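PDB 3I2W: syndapin from Drosophila melanogaster, which binds membrane phospholipids as a homodimer through its F-BAR domain, the part of the protein in this structure, and probably acts in endocytosis and internalization of plasma membrane proteins. Local coordinates for the interface of chains A and B. Numbering follows the deposited sequence. Chains: chain A/B, Syndapin.

The interface of chains A and B. Residues chain A 61, 65, 69, 267; chain B 23, 225-226, 229.
A:Trp69 and B:Phe229 form the aromatic centre of this patch, the indole meeting the rim of the phenyl ring, with A:Trp69 CZ2 3.5 Å from B:Phe229 CE1. B:Leu23 flanks this pair and sends its two methyls against the side chain of A:Glu61, B:Leu23 CD1 lying 3.7 Å from the carboxylate carbon A:Glu61 CD. On the other flank, B:Leu226 CD2 rests 4.0 Å from A:Thr65 CB. Between these apolar groups, A:Glu61 and B:Arg225 approach from opposite directions and pair end-on in a salt bridge. B:Arg225 NH2 donates to A:Glu61 OE2 at 2.9 Å. B:Arg225 NH1 donates to A:Glu61 OE1 at 3.1 Å, and both oxygens are met on their syn sides. The carboxylate and guanidinium planes lie 28° apart, nearly coplanar. The arginine chain bends at chi3 (61°), which brings NH1 over the centre of the B:Phe229 ring, while B:Leu23 CD1 covers part of a guanidinium face. Were A:Glu61 replaced by an alanine, the B:Arg225 charge is likely to be left without its mate and the guanidinium freer to turn. Farther out, A:Asp267 OD2 accepts a hydrogen bond from A:Thr65 N at 2.8 Å, tying helix 264-275 to the first turn of helix 63-105. A:Glu61 lies in the loop between helices 11-58 and 63-105, facing B helices 11-58 and 169-240 in the helical core of the F-BAR homodimer; two-fold symmetry repeats the patch with the chains exchanged.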
ATOM      1  N   GLU A  61      -8.541  -6.518 -22.473  1.00 30.38           N
ATOM      2  CA  GLU A  61      -7.141  -6.464 -22.893  1.00 30.60           C
ATOM      3  C   GLU A  61      -6.596  -7.872 -23.076  1.00 31.39           C
ATOM      4  O   GLU A  61      -6.784  -8.711 -22.228  1.00 32.58           O
ATOM      5  CB  GLU A  61      -6.298  -5.706 -21.870  1.00 29.96           C
ATOM      6  CG  GLU A  61      -4.884  -5.427 -22.325  1.00 28.96           C
ATOM      7  CD  GLU A  61      -4.855  -4.289 -23.252  1.00 31.31           C
ATOM      8  OE1 GLU A  61      -4.899  -3.113 -22.796  1.00 36.58           O
ATOM      9  OE2 GLU A  61      -4.820  -4.552 -24.455  1.00 31.82           O
ATOM     10  N   THR A  65       0.206  -7.285 -24.306  1.00 29.04           N
ATOM     11  CA  THR A  65      -0.133  -6.047 -23.628  1.00 29.31           C
ATOM     12  C   THR A  65      -0.764  -6.364 -22.279  1.00 29.94           C
ATOM     13  O   THR A  65      -0.427  -5.772 -21.253  1.00 28.86           O
ATOM     14  CB  THR A  65      -0.983  -5.170 -24.459  1.00 28.80           C
ATOM     15  OG1 THR A  65      -0.153  -4.603 -25.444  1.00 31.47           O
ATOM     16  CG2 THR A  65      -1.492  -4.003 -23.677  1.00 28.69           C
ATOM     17  N   TRP A  69       0.171  -5.227 -18.348  1.00 26.86           N
ATOM     18  CA  TRP A  69      -0.595  -4.639 -17.260  1.00 26.99           C
ATOM     19  C   TRP A  69      -0.349  -5.459 -16.003  1.00 27.19           C
ATOM     20  O   TRP A  69      -0.296  -4.926 -14.893  1.00 27.95           O
ATOM     21  CB  TRP A  69      -2.078  -4.716 -17.459  1.00 26.93           C
ATOM     22  CG  TRP A  69      -2.772  -3.816 -18.377  1.00 27.12           C
ATOM     23  CD1 TRP A  69      -2.537  -3.648 -19.699  1.00 28.84           C
ATOM     24  CD2 TRP A  69      -3.958  -3.070 -18.078  1.00 26.73           C
ATOM     25  NE1 TRP A  69      -3.467  -2.789 -20.232  1.00 27.54           N
ATOM     26  CE2 TRP A  69      -4.358  -2.438 -19.251  1.00 28.06           C
ATOM     27  CE3 TRP A  69      -4.720  -2.884 -16.923  1.00 26.14           C
ATOM     28  CZ2 TRP A  69      -5.487  -1.617 -19.307  1.00 30.44           C
ATOM     29  CZ3 TRP A  69      -5.827  -2.074 -16.972  1.00 26.79           C
ATOM     30  CH2 TRP A  69      -6.208  -1.456 -18.156  1.00 30.47           C
ATOM     31  N   ASP A 267       0.330  -8.971 -30.860  1.00 39.42           N
ATOM     32  CA  ASP A 267      -1.027  -8.895 -30.370  1.00 38.96           C
ATOM     33  C   ASP A 267      -1.987  -8.595 -31.523  1.00 37.73           C
ATOM     34  O   ASP A 267      -3.064  -9.153 -31.596  1.00 37.19           O
ATOM     35  CB  ASP A 267      -1.172  -7.893 -29.203  1.00 39.73           C
ATOM     36  CG  ASP A 267      -0.449  -8.340 -27.920  1.00 38.68           C
ATOM     37  OD1 ASP A 267       0.038  -9.478 -27.831  1.00 39.44           O
ATOM     38  OD2 ASP A 267      -0.361  -7.525 -26.986  1.00 39.55           O
TER
ATOM     39  N   LEU B  23     -10.905   0.201 -21.444  1.00 22.94           N
ATOM     40  CA  LEU B  23      -9.557   0.050 -20.906  1.00 22.99           C
ATOM     41  C   LEU B  23      -8.916   1.383 -20.508  1.00 23.54           C
ATOM     42  O   LEU B  23      -8.219   1.455 -19.537  1.00 24.98           O
ATOM     43  CB  LEU B  23      -8.653  -0.746 -21.828  1.00 22.42           C
ATOM     44  CG  LEU B  23      -9.085  -2.170 -22.206  1.00 20.93           C
ATOM     45  CD1 LEU B  23      -8.198  -2.622 -23.336  1.00 22.15           C
ATOM     46  CD2 LEU B  23      -9.045  -3.194 -21.084  1.00 15.48           C
ATOM     47  N   ARG B 225      -3.102   2.600 -29.711  1.00 29.82           N
ATOM     48  CA  ARG B 225      -3.539   2.470 -28.334  1.00 28.69           C
ATOM     49  C   ARG B 225      -2.547   1.586 -27.637  1.00 27.87           C
ATOM     50  O   ARG B 225      -2.107   1.891 -26.524  1.00 27.95           O
ATOM     51  CB  ARG B 225      -4.943   1.871 -28.211  1.00 29.06           C
ATOM     52  CG  ARG B 225      -5.445   1.925 -26.734  1.00 27.73           C
ATOM     53  CD  ARG B 225      -6.662   1.136 -26.483  1.00 23.65           C
ATOM     54  NE  ARG B 225      -6.455  -0.292 -26.751  1.00 28.85           N
ATOM     55  CZ  ARG B 225      -5.904  -1.166 -25.903  1.00 29.19           C
ATOM     56  NH1 ARG B 225      -5.460  -0.765 -24.726  1.00 32.29           N
ATOM     57  NH2 ARG B 225      -5.767  -2.443 -26.240  1.00 24.50           N
ATOM     58  N   LEU B 226      -2.184   0.488 -28.282  1.00 26.80           N
ATOM     59  CA  LEU B 226      -1.313  -0.448 -27.600  1.00 26.99           C
ATOM     60  C   LEU B 226       0.054   0.194 -27.337  1.00 27.06           C
ATOM     61  O   LEU B 226       0.728  -0.170 -26.403  1.00 27.38           O
ATOM     62  CB  LEU B 226      -1.151  -1.750 -28.356  1.00 25.87           C
ATOM     63  CG  LEU B 226      -2.396  -2.574 -28.590  1.00 26.75           C
ATOM     64  CD1 LEU B 226      -1.968  -3.652 -29.471  1.00 32.23           C
ATOM     65  CD2 LEU B 226      -2.914  -3.243 -27.371  1.00 28.46           C
ATOM     66  N   PHE B 229      -0.456   2.561 -24.335  1.00 27.00           N
ATOM     67  CA  PHE B 229      -0.546   1.843 -23.071  1.00 27.58           C
ATOM     68  C   PHE B 229       0.805   1.328 -22.623  1.00 28.46           C
ATOM     69  O   PHE B 229       1.097   1.334 -21.438  1.00 29.18           O
ATOM     70  CB  PHE B 229      -1.582   0.707 -23.118  1.00 26.64           C
ATOM     71  CG  PHE B 229      -3.006   1.156 -22.840  1.00 24.01           C
ATOM     72  CD1 PHE B 229      -3.796   0.446 -21.986  1.00 23.99           C
ATOM     73  CD2 PHE B 229      -3.548   2.280 -23.451  1.00 21.88           C
ATOM     74  CE1 PHE B 229      -5.095   0.860 -21.738  1.00 23.64           C
ATOM     75  CE2 PHE B 229      -4.836   2.690 -23.217  1.00 18.89           C
ATOM     76  CZ  PHE B 229      -5.613   1.989 -22.399  1.00 20.67           C
TER